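Local coordinates for RabGAP/TBC protein (Chlamydomonas reinhardtii, PDB 4P17), which is a flagellar RabGAP that probably stimulates GTP hydrolysis by Rab GTPases through its all-helical TBC domain, although its function is not established, at residues V76-E79 with A83-K86; N93-M98 with R167-A172; E103-K108 with A140-N145; T113-T118 with D129-L134. All coordinates share one frame; numbering follows the deposited sequence.

Contact 1: residues V76-E79 with A83-K86; sequences VWME and ANKK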
loop_
_atom_site.group_PDB
_atom_site.type_symbol
_atom_site.label_atom_id
_atom_site.label_comp_id
_atom_site.label_asym_id
_atom_site.label_seq_id
_atom_site.Cartn_x
_atom_site.Cartn_y
_atom_site.Cartn_z
ATOM N N VAL A 76 -13.918 -3.317 5.441
ATOM C CA VAL A 76 -13.867 -3.626 4.018
ATOM C C VAL A 76 -12.627 -4.420 3.618
ATOM O O VAL A 76 -12.726 -5.366 2.864
ATOM C CB VAL A 76 -13.907 -2.332 3.186
ATOM C CG1 VAL A 76 -13.848 -2.635 1.704
ATOM C CG2 VAL A 76 -15.157 -1.524 3.518
ATOM N N TRP A 77 -11.446 -3.993 4.061
ATOM C CA TRP A 77 -10.240 -4.697 3.666
ATOM C C TRP A 77 -10.241 -6.144 4.087
ATOM O O TRP A 77 -9.806 -7.002 3.348
ATOM C CB TRP A 77 -9.017 -4.063 4.266
ATOM C CG TRP A 77 -8.628 -2.779 3.669
ATOM C CD1 TRP A 77 -9.259 -2.106 2.648
ATOM C CD2 TRP A 77 -7.506 -1.977 4.049
ATOM N NE1 TRP A 77 -8.597 -0.921 2.389
ATOM C CE2 TRP A 77 -7.528 -0.822 3.247
ATOM C CE3 TRP A 77 -6.517 -2.099 5.023
ATOM C CZ2 TRP A 77 -6.560 0.175 3.358
ATOM C CZ3 TRP A 77 -5.566 -1.108 5.138
ATOM C CH2 TRP A 77 -5.586 0.017 4.302
ATOM N N MET A 78 -10.654 -6.385 5.321
ATOM C CA MET A 78 -10.573 -7.735 5.877
ATOM C C MET A 78 -11.513 -8.677 5.128
ATOM O O MET A 78 -11.213 -9.854 4.955
ATOM C CB MET A 78 -10.885 -7.738 7.355
ATOM C CG MET A 78 -9.840 -7.036 8.242
ATOM S SD MET A 78 -8.175 -7.730 8.221
ATOM C CE MET A 78 -8.444 -9.305 9.042
ATOM N N GLU A 79 -12.627 -8.147 4.645
ATOM C CA GLU A 79 -13.548 -8.951 3.830
ATOM C C GLU A 79 -13.107 -9.087 2.357
ATOM O O GLU A 79 -12.943 -10.197 1.844
ATOM C CB GLU A 79 -14.955 -8.342 3.888
ATOM C CG GLU A 79 -16.009 -9.094 3.066
ATOM C CD GLU A 79 -16.263 -10.493 3.578
ATOM O OE1 GLU A 79 -15.838 -10.804 4.714
ATOM O OE2 GLU A 79 -16.879 -11.287 2.839
ATOM N N ALA A 83 -9.054 -12.047 3.954
ATOM C CA ALA A 83 -8.442 -12.319 5.260
ATOM C C ALA A 83 -9.439 -12.874 6.285
ATOM O O ALA A 83 -9.037 -13.666 7.161
ATOM C CB ALA A 83 -7.785 -11.072 5.814
ATOM N N ASN A 84 -10.708 -12.468 6.200
ATOM C CA ASN A 84 -11.731 -12.968 7.144
ATOM C C ASN A 84 -11.925 -14.463 6.962
ATOM O O ASN A 84 -12.035 -15.204 7.935
ATOM C CB ASN A 84 -13.066 -12.257 6.962
ATOM C CG ASN A 84 -13.111 -10.884 7.628
ATOM O OD1 ASN A 84 -12.410 -10.628 8.590
ATOM N ND2 ASN A 84 -13.936 -9.980 7.077
ATOM N N LYS A 85 -11.943 -14.880 5.703
ATOM C CA LYS A 85 -12.115 -16.282 5.351
ATOM C C LYS A 85 -10.908 -17.093 5.789
ATOM O O LYS A 85 -11.055 -18.218 6.238
ATOM C CB LYS A 85 -12.310 -16.455 3.849
ATOM C CG LYS A 85 -13.570 -15.824 3.279
ATOM C CD LYS A 85 -13.608 -15.910 1.744
ATOM C CE LYS A 85 -12.572 -15.005 1.068
ATOM N NZ LYS A 85 -12.154 -15.502 -0.283
ATOM N N LYS A 86 -9.712 -16.523 5.678
ATOM C CA LYS A 86 -8.519 -17.248 6.112
ATOM C C LYS A 86 -8.511 -17.372 7.613
ATOM O O LYS A 86 -8.227 -18.454 8.138
ATOM C CB LYS A 86 -7.232 -16.562 5.639
ATOM C CG LYS A 86 -7.145 -16.429 4.145
ATOM C CD LYS A 86 -6.001 -15.561 3.746
ATOM C CE LYS A 86 -4.681 -16.308 3.896
ATOM N NZ LYS A 86 -4.530 -17.417 2.924
HETATM O O HOH W 1 -12.872 -12.617 3.713
#
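The amide of Asn84 lies across the backbone of Met78 and Glu79, at the turn where helix 73-80 gives way to helix 83-88. Its ND2 donates to Glu79 OE1 over 3.1 Å in an almost straight bond (175°). The carboxylate oxygen lies in the amide plane and uses its anti lone pair, the one turned away from OE2. Glu79 reaches this spot by a bend at chi2 (64°), which folds the carboxylate back so that the two side chains cross at about a right angle. The amide oxygen Asn84 OD1 rests 3.5 Å from Met78 CB. The backbone of Asn84 takes part as well: its N donates to Met78 O at 2.9 Å. On the buried side the Met78 chain curls at chi2 and chi3, and its methyl CE meets Ala83 CB at 3.7 Å; the small alanine suits a place where the flexible thioether also packs on Ala171 of helix 169-183. Water 1 joins the helices once more, donating to Glu79 O and accepting from Lys85 N. Polar residues thus face the outer side of the corner and apolar ones the inner side. The chemistry implies a bend held by backbone, side-chain and water-mediated bonds together, with the Glu79 to Asn84 bond fixing the rotation of the amide.

Contact 2: residues N93-M98 with R167-A172; sequences NYYSIM and RNEEAA
This is a CH-pi and van der Waals contact between helices far apart in sequence: Tyr95, in the first turn of helix 94-102, lies against Glu169 and Glu170 in the first turn of helix 169-183. No hydrogen bond joins the two segments, and the contact rests on the phenol ring. Glu170 CA sits over one face in a CH-pi contact, 4.2 Å from the ring centroid and 13° off its normal. Glu170 CB continues the cover toward the rim, 3.9 Å from Tyr95 CD2. The Glu170 chain leaves trans to its own N (chi1 173°) and runs back past the ring toward Tyr95 CB, and the two side chains slide by each other in opposite directions. A glutamate suits this place because its methylenes cover carbon while its carboxylate reaches a polar partner, OE2 accepting from Trp174 NE1. At the far end of the ring, Tyr95 OH comes within 3.5 Å of Glu169 OE1, the ring and carboxylate planes standing 82° apart. The stronger partner of that carboxylate is Arg136, which forms a salt bridge with OE2. Phe173, Val137 and Ala140 also pack round the tyrosine, largely burying it. Beside the contact, Asn168 is the N-cap of helix 169-183, its OD1 accepting from Ala171 N at 3.0 Å. A tyrosine of one helix lying with its face on the backbone of another's first turn, with helix 128-144 alongside, joins three helices of the all-helical TBC fold.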
loop_
_atom_site.group_PDB
_atom_site.type_symbol
_atom_site.label_atom_id
_atom_site.label_comp_id
_atom_site.label_asym_id
_atom_site.label_seq_id
_atom_site.Cartn_x
_atom_site.Cartn_y
_atom_site.Cartn_z
ATOM N N ASN A 93 -7.140 -19.486 18.395
ATOM C CA ASN A 93 -5.909 -19.196 19.130
ATOM C C ASN A 93 -4.696 -19.252 18.211
ATOM O O ASN A 93 -3.566 -19.227 18.682
ATOM C CB ASN A 93 -5.717 -20.182 20.290
ATOM C CG ASN A 93 -5.520 -21.597 19.819
ATOM O OD1 ASN A 93 -5.817 -21.927 18.669
ATOM N ND2 ASN A 93 -5.014 -22.460 20.710
ATOM N N TYR A 94 -4.939 -19.331 16.903
ATOM C CA TYR A 94 -3.865 -19.587 15.946
ATOM C C TYR A 94 -2.835 -18.468 15.918
ATOM O O TYR A 94 -1.640 -18.732 15.988
ATOM C CB TYR A 94 -4.434 -19.813 14.535
ATOM C CG TYR A 94 -3.392 -20.184 13.502
ATOM C CD1 TYR A 94 -2.965 -21.496 13.343
ATOM C CD2 TYR A 94 -2.835 -19.206 12.679
ATOM C CE1 TYR A 94 -2.011 -21.829 12.395
ATOM C CE2 TYR A 94 -1.893 -19.516 11.737
ATOM C CZ TYR A 94 -1.483 -20.834 11.593
ATOM O OH TYR A 94 -0.567 -21.126 10.641
ATOM N N TYR A 95 -3.279 -17.221 15.820
ATOM C CA TYR A 95 -2.334 -16.120 15.773
ATOM C C TYR A 95 -1.452 -16.140 17.033
ATOM O O TYR A 95 -0.232 -16.053 16.949
ATOM C CB TYR A 95 -3.066 -14.763 15.611
ATOM C CG TYR A 95 -2.133 -13.595 15.780
ATOM C CD1 TYR A 95 -1.099 -13.362 14.872
ATOM C CD2 TYR A 95 -2.251 -12.738 16.883
ATOM C CE1 TYR A 95 -0.206 -12.292 15.057
ATOM C CE2 TYR A 95 -1.364 -11.675 17.068
ATOM C CZ TYR A 95 -0.356 -11.458 16.147
ATOM O OH TYR A 95 0.508 -10.414 16.325
ATOM N N SER A 96 -2.061 -16.301 18.200
ATOM C CA SER A 96 -1.304 -16.287 19.450
ATOM C C SER A 96 -0.266 -17.417 19.491
ATOM O O SER A 96 0.823 -17.238 20.046
ATOM C CB SER A 96 -2.253 -16.388 20.645
ATOM O OG SER A 96 -2.773 -17.694 20.770
ATOM N N ILE A 97 -0.592 -18.560 18.881
ATOM C CA ILE A 97 0.358 -19.674 18.785
ATOM C C ILE A 97 1.516 -19.273 17.882
ATOM O O ILE A 97 2.670 -19.532 18.188
ATOM C CB ILE A 97 -0.296 -20.963 18.239
ATOM C CG1 ILE A 97 -1.234 -21.567 19.288
ATOM C CG2 ILE A 97 0.765 -22.012 17.893
ATOM C CD1 ILE A 97 -2.189 -22.599 18.745
ATOM N N MET A 98 1.202 -18.640 16.753
ATOM C CA MET A 98 2.234 -18.103 15.871
ATOM C C MET A 98 3.109 -16.976 16.502
ATOM O O MET A 98 4.311 -16.915 16.270
ATOM C CB MET A 98 1.556 -17.604 14.586
ATOM C CG MET A 98 0.875 -18.702 13.778
ATOM S SD MET A 98 2.036 -19.967 13.217
ATOM C CE MET A 98 1.559 -21.321 14.283
ATOM N N ARG A 167 -4.539 -0.441 15.186
ATOM C CA ARG A 167 -3.590 -1.131 16.037
ATOM C C ARG A 167 -3.979 -2.582 16.292
ATOM O O ARG A 167 -3.473 -3.198 17.240
ATOM C CB ARG A 167 -3.393 -0.402 17.359
ATOM C CG ARG A 167 -2.965 1.036 17.139
ATOM C CD ARG A 167 -2.743 1.798 18.442
ATOM N NE ARG A 167 -2.410 3.173 18.132
ATOM C CZ ARG A 167 -2.178 4.122 19.030
ATOM N NH1 ARG A 167 -2.270 3.850 20.328
ATOM N NH2 ARG A 167 -1.864 5.341 18.615
ATOM N N ASN A 168 -4.827 -3.130 15.434
ATOM C CA ASN A 168 -5.286 -4.518 15.576
ATOM C C ASN A 168 -4.296 -5.492 14.957
ATOM O O ASN A 168 -4.275 -5.664 13.734
ATOM C CB ASN A 168 -6.651 -4.687 14.926
ATOM C CG ASN A 168 -7.295 -6.004 15.272
ATOM O OD1 ASN A 168 -6.626 -7.040 15.325
ATOM N ND2 ASN A 168 -8.602 -5.977 15.521
ATOM N N GLU A 169 -3.476 -6.122 15.797
ATOM C CA GLU A 169 -2.360 -6.931 15.322
ATOM C C GLU A 169 -2.814 -8.198 14.617
ATOM O O GLU A 169 -2.216 -8.598 13.626
ATOM C CB GLU A 169 -1.442 -7.314 16.478
ATOM C CG GLU A 169 -1.038 -6.155 17.340
ATOM C CD GLU A 169 -0.360 -6.607 18.596
ATOM O OE1 GLU A 169 0.125 -7.768 18.620
ATOM O OE2 GLU A 169 -0.317 -5.802 19.546
ATOM N N GLU A 170 -3.836 -8.867 15.151
ATOM C CA GLU A 170 -4.278 -10.091 14.517
ATOM C C GLU A 170 -4.888 -9.768 13.154
ATOM O O GLU A 170 -4.698 -10.510 12.184
ATOM C CB GLU A 170 -5.286 -10.857 15.387
ATOM C CG GLU A 170 -5.863 -12.040 14.652
ATOM C CD GLU A 170 -6.547 -13.059 15.541
ATOM O OE1 GLU A 170 -6.728 -12.791 16.739
ATOM O OE2 GLU A 170 -6.930 -14.124 15.027
ATOM N N ALA A 171 -5.595 -8.649 13.059
ATOM C CA ALA A 171 -6.132 -8.236 11.757
ATOM C C ALA A 171 -4.994 -8.017 10.750
ATOM O O ALA A 171 -5.051 -8.421 9.596
ATOM C CB ALA A 171 -6.952 -6.976 11.903
ATOM N N ALA A 172 -3.984 -7.333 11.203
ATOM C CA ALA A 172 -2.835 -7.048 10.357
ATOM C C ALA A 172 -2.156 -8.337 9.917
ATOM O O ALA A 172 -1.795 -8.492 8.760
ATOM C CB ALA A 172 -1.883 -6.127 11.097
#

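Contact 3: residues E103-K108 with A140-N145; sequences EESQYK and AYSVHN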
loop_
_atom_site.group_PDB
_atom_site.type_symbol
_atom_site.label_atom_id
_atom_site.label_comp_id
_atom_site.label_asym_id
_atom_site.label_seq_id
_atom_site.Cartn_x
_atom_site.Cartn_y
_atom_site.Cartn_z
ATOM N N GLU A 103 8.664 -16.059 18.533
ATOM C CA GLU A 103 9.649 -15.620 19.505
ATOM C C GLU A 103 11.005 -16.229 19.207
ATOM O O GLU A 103 12.026 -15.695 19.624
ATOM C CB GLU A 103 9.217 -15.994 20.925
ATOM C CG GLU A 103 8.080 -15.158 21.478
ATOM C CD GLU A 103 7.694 -15.571 22.891
ATOM O OE1 GLU A 103 8.407 -16.416 23.476
ATOM O OE2 GLU A 103 6.675 -15.064 23.412
ATOM N N GLU A 104 11.009 -17.346 18.482
ATOM C CA GLU A 104 12.251 -17.995 18.074
ATOM C C GLU A 104 12.387 -17.989 16.563
ATOM O O GLU A 104 13.020 -18.879 15.993
ATOM C CB GLU A 104 12.313 -19.441 18.578
ATOM N N SER A 105 11.768 -17.017 15.896
ATOM C CA SER A 105 11.958 -16.906 14.453
ATOM C C SER A 105 13.413 -16.621 14.130
ATOM O O SER A 105 14.062 -15.853 14.845
ATOM C CB SER A 105 11.090 -15.806 13.852
ATOM O OG SER A 105 11.428 -15.599 12.493
ATOM N N GLN A 106 13.907 -17.235 13.049
ATOM C CA GLN A 106 15.235 -16.937 12.510
ATOM C C GLN A 106 15.381 -15.466 12.161
ATOM O O GLN A 106 16.498 -14.957 12.063
ATOM C CB GLN A 106 15.509 -17.765 11.245
ATOM C CG GLN A 106 15.706 -19.244 11.484
ATOM C CD GLN A 106 15.150 -20.108 10.363
ATOM O OE1 GLN A 106 14.798 -19.616 9.289
ATOM N NE2 GLN A 106 15.065 -21.407 10.614
ATOM N N TYR A 107 14.237 -14.799 11.973
ATOM C CA TYR A 107 14.177 -13.431 11.459
ATOM C C TYR A 107 13.974 -12.354 12.514
ATOM O O TYR A 107 13.895 -11.167 12.176
ATOM C CB TYR A 107 13.043 -13.327 10.446
ATOM C CG TYR A 107 13.148 -14.380 9.371
ATOM C CD1 TYR A 107 14.001 -14.217 8.290
ATOM C CD2 TYR A 107 12.384 -15.539 9.440
ATOM C CE1 TYR A 107 14.090 -15.174 7.304
ATOM C CE2 TYR A 107 12.468 -16.506 8.458
ATOM C CZ TYR A 107 13.324 -16.319 7.398
ATOM O OH TYR A 107 13.392 -17.282 6.426
ATOM N N LYS A 108 13.866 -12.773 13.779
ATOM C CA LYS A 108 13.513 -11.880 14.879
ATOM C C LYS A 108 14.412 -10.646 14.935
ATOM O O LYS A 108 13.953 -9.488 15.046
ATOM C CB LYS A 108 13.600 -12.643 16.222
ATOM N N ALA A 140 5.431 -13.545 13.881
ATOM C CA ALA A 140 4.337 -14.497 13.732
ATOM C C ALA A 140 4.221 -14.938 12.283
ATOM O O ALA A 140 4.121 -16.132 11.978
ATOM C CB ALA A 140 3.021 -13.886 14.201
ATOM N N TYR A 141 4.228 -13.973 11.367
ATOM C CA TYR A 141 4.032 -14.336 9.979
ATOM C C TYR A 141 5.217 -15.175 9.466
ATOM O O TYR A 141 5.023 -16.116 8.687
ATOM C CB TYR A 141 3.835 -13.095 9.091
ATOM C CG TYR A 141 3.311 -13.552 7.764
ATOM C CD1 TYR A 141 1.991 -13.942 7.627
ATOM C CD2 TYR A 141 4.158 -13.679 6.670
ATOM C CE1 TYR A 141 1.526 -14.426 6.413
ATOM C CE2 TYR A 141 3.694 -14.175 5.458
ATOM C CZ TYR A 141 2.391 -14.539 5.351
ATOM O OH TYR A 141 1.932 -15.037 4.160
ATOM N N SER A 142 6.414 -14.873 9.966
ATOM C CA SER A 142 7.651 -15.504 9.490
ATOM C C SER A 142 7.739 -16.996 9.802
ATOM O O SER A 142 8.407 -17.758 9.080
ATOM C CB SER A 142 8.865 -14.785 10.093
ATOM O OG SER A 142 9.082 -15.191 11.428
ATOM N N VAL A 143 7.077 -17.412 10.880
ATOM C CA VAL A 143 6.956 -18.829 11.218
ATOM C C VAL A 143 5.700 -19.455 10.601
ATOM O O VAL A 143 5.691 -20.644 10.292
ATOM C CB VAL A 143 6.958 -19.050 12.746
ATOM C CG1 VAL A 143 8.305 -18.578 13.325
ATOM C CG2 VAL A 143 5.792 -18.330 13.429
ATOM N N HIS A 144 4.660 -18.661 10.393
ATOM C CA HIS A 144 3.442 -19.151 9.746
ATOM C C HIS A 144 3.696 -19.574 8.301
ATOM O O HIS A 144 3.166 -20.568 7.829
ATOM C CB HIS A 144 2.394 -18.067 9.815
ATOM C CG HIS A 144 1.352 -18.154 8.775
ATOM N ND1 HIS A 144 0.314 -19.057 8.823
ATOM C CD2 HIS A 144 1.162 -17.412 7.663
ATOM C CE1 HIS A 144 -0.462 -18.870 7.769
ATOM N NE2 HIS A 144 0.025 -17.870 7.062
ATOM N N ASN A 145 4.499 -18.772 7.611
ATOM C CA ASN A 145 4.865 -18.963 6.219
ATOM C C ASN A 145 6.366 -18.958 6.151
ATOM O O ASN A 145 7.013 -17.948 5.915
ATOM C CB ASN A 145 4.258 -17.851 5.366
ATOM C CG ASN A 145 4.473 -18.070 3.889
ATOM O OD1 ASN A 145 5.314 -18.865 3.483
ATOM N ND2 ASN A 145 3.728 -17.348 3.083
#
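The segment 103-108 passes the last turn of helix 128-144, its backbone nearest where Ser105 CA comes 6.3 Å from Val143 CA. A type I beta turn spans Ser105 to Lys108 and leads into helix 108-114, while the other segment stays helical up to His144. Two serine hydroxyls make the join: Ser105 OG donates to Ser142 OG at 2.6 Å. Ser105 OG also accepts from Tyr107 N at 3.0 Å in a capping bond of 161°, so one small side chain both holds the turn and reaches the helix. A chi1 of 172° swings the hydroxyl out from the turn toward the helix. Ser142 OG in turn bonds to Gln139 O, one turn earlier in its own helix, so these buried hydroxyls are linked in a short chain. Carbon contacts flank them. Tyr107 CD2 lies 3.7 Å from Ser142 CB, and Val143 CG1 touches Ser105 CB at 4.0 Å; the branched valine fills out the border of the contact. The linker between helices 94-102 and 108-114 is thereby held against the last turn of helix 128-144, whose Ala140 packs on helix 94-102 and whose Tyr141 packs on helix 169-183.

Contact 4: residues T113-T118 with D129-L134; sequences TDSTHT and DGRAAL
Arg131 reaches from helix 128-144 to the backbone carbonyls that follow helix 108-114. Its NH2 donates to Thr118 O at 3.1 Å, somewhat bent (140°) and with the oxygen tilted out of the guanidinium plane; NH1 adds a weak bond to the same oxygen at 3.4 Å. NH2 also bonds to Phe119 O, so successive carbonyls share this group. A third carbonyl, Ser115 O, lies over the centre of one guanidinium face, 3.3 Å from Arg131 CZ. A bend at chi2 (-65°) turns the long chain toward this loop, and its CD packs on Ser115 CB. Arginine suits the place because it offers several N-H groups at its rim and a flat face at once. The hydroxyl of Ser115 is linked through water 2, 2.8 Å from Ser115 OG, to Arg131 O, to which the water donates a hydrogen bond at 2.7 Å; Asn155 ND2 gives that hydroxyl a further, weak bond. Leu134 CD2 adds apolar cover 3.6 Å from Ser115 OG. Thr118 OG1 is bonded to Asn155 OD1 of helix 153-164. With a cation facing uncharged carbonyls, the chemistry implies that the carbonyl dipoles probably stabilise the positive charge, and that the bonds help to fix the path of the loop.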
loop_
_atom_site.group_PDB
_atom_site.type_symbol
_atom_site.label_atom_id
_atom_site.label_comp_id
_atom_site.label_asym_id
_atom_site.label_seq_id
_atom_site.Cartn_x
_atom_site.Cartn_y
_atom_site.Cartn_z
ATOM N N THR A 113 16.003 -4.989 13.854
ATOM C CA THR A 113 16.924 -4.017 13.272
ATOM C C THR A 113 16.264 -3.196 12.156
ATOM O O THR A 113 16.463 -1.977 12.063
ATOM C CB THR A 113 18.193 -4.736 12.753
ATOM O OG1 THR A 113 18.835 -5.372 13.849
ATOM C CG2 THR A 113 19.161 -3.759 12.095
ATOM N N ASP A 114 15.477 -3.834 11.303
ATOM C CA ASP A 114 14.797 -3.066 10.250
ATOM C C ASP A 114 13.897 -1.958 10.857
ATOM O O ASP A 114 13.565 -0.996 10.187
ATOM C CB ASP A 114 13.998 -4.012 9.338
ATOM C CG ASP A 114 14.899 -4.926 8.461
ATOM O OD1 ASP A 114 16.167 -4.900 8.553
ATOM O OD2 ASP A 114 14.335 -5.716 7.680
ATOM N N SER A 115 13.558 -2.060 12.142
ATOM C CA SER A 115 12.801 -1.000 12.834
ATOM C C SER A 115 13.641 0.148 13.421
ATOM O O SER A 115 13.093 1.095 13.986
ATOM C CB SER A 115 11.971 -1.629 13.949
ATOM O OG SER A 115 10.890 -2.372 13.410
ATOM N N THR A 116 14.952 0.093 13.305
ATOM C CA THR A 116 15.747 1.193 13.785
ATOM C C THR A 116 15.863 2.272 12.704
ATOM O O THR A 116 16.539 3.275 12.900
ATOM C CB THR A 116 17.122 0.726 14.227
ATOM O OG1 THR A 116 17.849 0.244 13.091
ATOM C CG2 THR A 116 16.973 -0.386 15.294
ATOM N N HIS A 117 15.196 2.101 11.566
ATOM C CA HIS A 117 15.221 3.190 10.581
ATOM C C HIS A 117 13.909 3.364 9.800
ATOM O O HIS A 117 13.769 4.289 8.981
ATOM C CB HIS A 117 16.431 3.007 9.631
ATOM C CG HIS A 117 16.547 1.654 9.008
ATOM N ND1 HIS A 117 17.296 0.640 9.565
ATOM C CD2 HIS A 117 16.061 1.168 7.841
ATOM C CE1 HIS A 117 17.244 -0.423 8.781
ATOM N NE2 HIS A 117 16.501 -0.130 7.729
ATOM N N THR A 118 12.934 2.512 10.082
ATOM C CA THR A 118 11.582 2.736 9.588
ATOM C C THR A 118 10.815 3.616 10.583
ATOM O O THR A 118 11.200 3.705 11.751
ATOM C CB THR A 118 10.829 1.421 9.397
ATOM O OG1 THR A 118 10.831 0.713 10.631
ATOM C CG2 THR A 118 11.491 0.553 8.321
ATOM N N ASP A 129 5.638 0.175 22.439
ATOM C CA ASP A 129 4.489 -0.680 22.155
ATOM C C ASP A 129 4.287 -0.868 20.662
ATOM O O ASP A 129 3.909 -1.948 20.226
ATOM C CB ASP A 129 3.195 -0.101 22.740
ATOM C CG ASP A 129 2.990 -0.441 24.218
ATOM O OD1 ASP A 129 3.863 -1.100 24.821
ATOM O OD2 ASP A 129 1.946 -0.005 24.773
ATOM N N GLY A 130 4.472 0.199 19.888
ATOM C CA GLY A 130 4.330 0.101 18.436
ATOM C C GLY A 130 5.393 -0.773 17.770
ATOM O O GLY A 130 5.097 -1.579 16.879
ATOM N N ARG A 131 6.641 -0.605 18.179
ATOM C CA ARG A 131 7.717 -1.486 17.742
ATOM C C ARG A 131 7.415 -2.944 18.122
ATOM O O ARG A 131 7.622 -3.863 17.332
ATOM C CB ARG A 131 9.043 -1.046 18.356
ATOM C CG ARG A 131 9.490 0.339 17.957
ATOM C CD ARG A 131 9.800 0.435 16.473
ATOM N NE ARG A 131 10.282 1.769 16.134
ATOM C CZ ARG A 131 10.177 2.337 14.944
ATOM N NH1 ARG A 131 9.617 1.688 13.931
ATOM N NH2 ARG A 131 10.648 3.563 14.784
ATOM N N ALA A 132 6.894 -3.154 19.328
ATOM C CA ALA A 132 6.684 -4.537 19.801
ATOM C C ALA A 132 5.554 -5.180 19.046
ATOM O O ALA A 132 5.646 -6.333 18.649
ATOM C CB ALA A 132 6.421 -4.582 21.278
ATOM N N ALA A 133 4.505 -4.410 18.804
ATOM C CA ALA A 133 3.365 -4.889 18.027
ATOM C C ALA A 133 3.757 -5.265 16.618
ATOM O O ALA A 133 3.413 -6.325 16.120
ATOM C CB ALA A 133 2.282 -3.818 17.997
ATOM N N LEU A 134 4.543 -4.406 15.989
ATOM C CA LEU A 134 4.956 -4.635 14.622
ATOM C C LEU A 134 5.845 -5.870 14.561
ATOM O O LEU A 134 5.752 -6.703 13.659
ATOM C CB LEU A 134 5.654 -3.386 14.113
ATOM C CG LEU A 134 6.145 -3.378 12.669
ATOM C CD1 LEU A 134 5.772 -2.076 11.994
ATOM C CD2 LEU A 134 7.610 -3.554 12.690
HETATM O O HOH W 2 9.739 -3.291 15.750
#

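In the fold
Along the chain contact 1 comes first and is complete before contact 2 opens; contacts 3 and 4 both fall within the stretch that contact 2 spans, with contact 4 innermost. Contacts 3 and 4 share helix 128-144, their centres about 15 Å apart, one near its end and the other near its start. Contact 2 touches all the others: its centre lies about 13 Å from those of contacts 1 and 3 and about 17 Å from that of contact 4. Met78 SD meets Ala171 O, Tyr94 OH probably bonds to His144 ND1, and Glu169 OE2 packs on Ala133 CB. Together they wrap the chain from helix 73-80 to helix 108-114 round helices 128-144 and 169-183, packing this part of the TBC domain together.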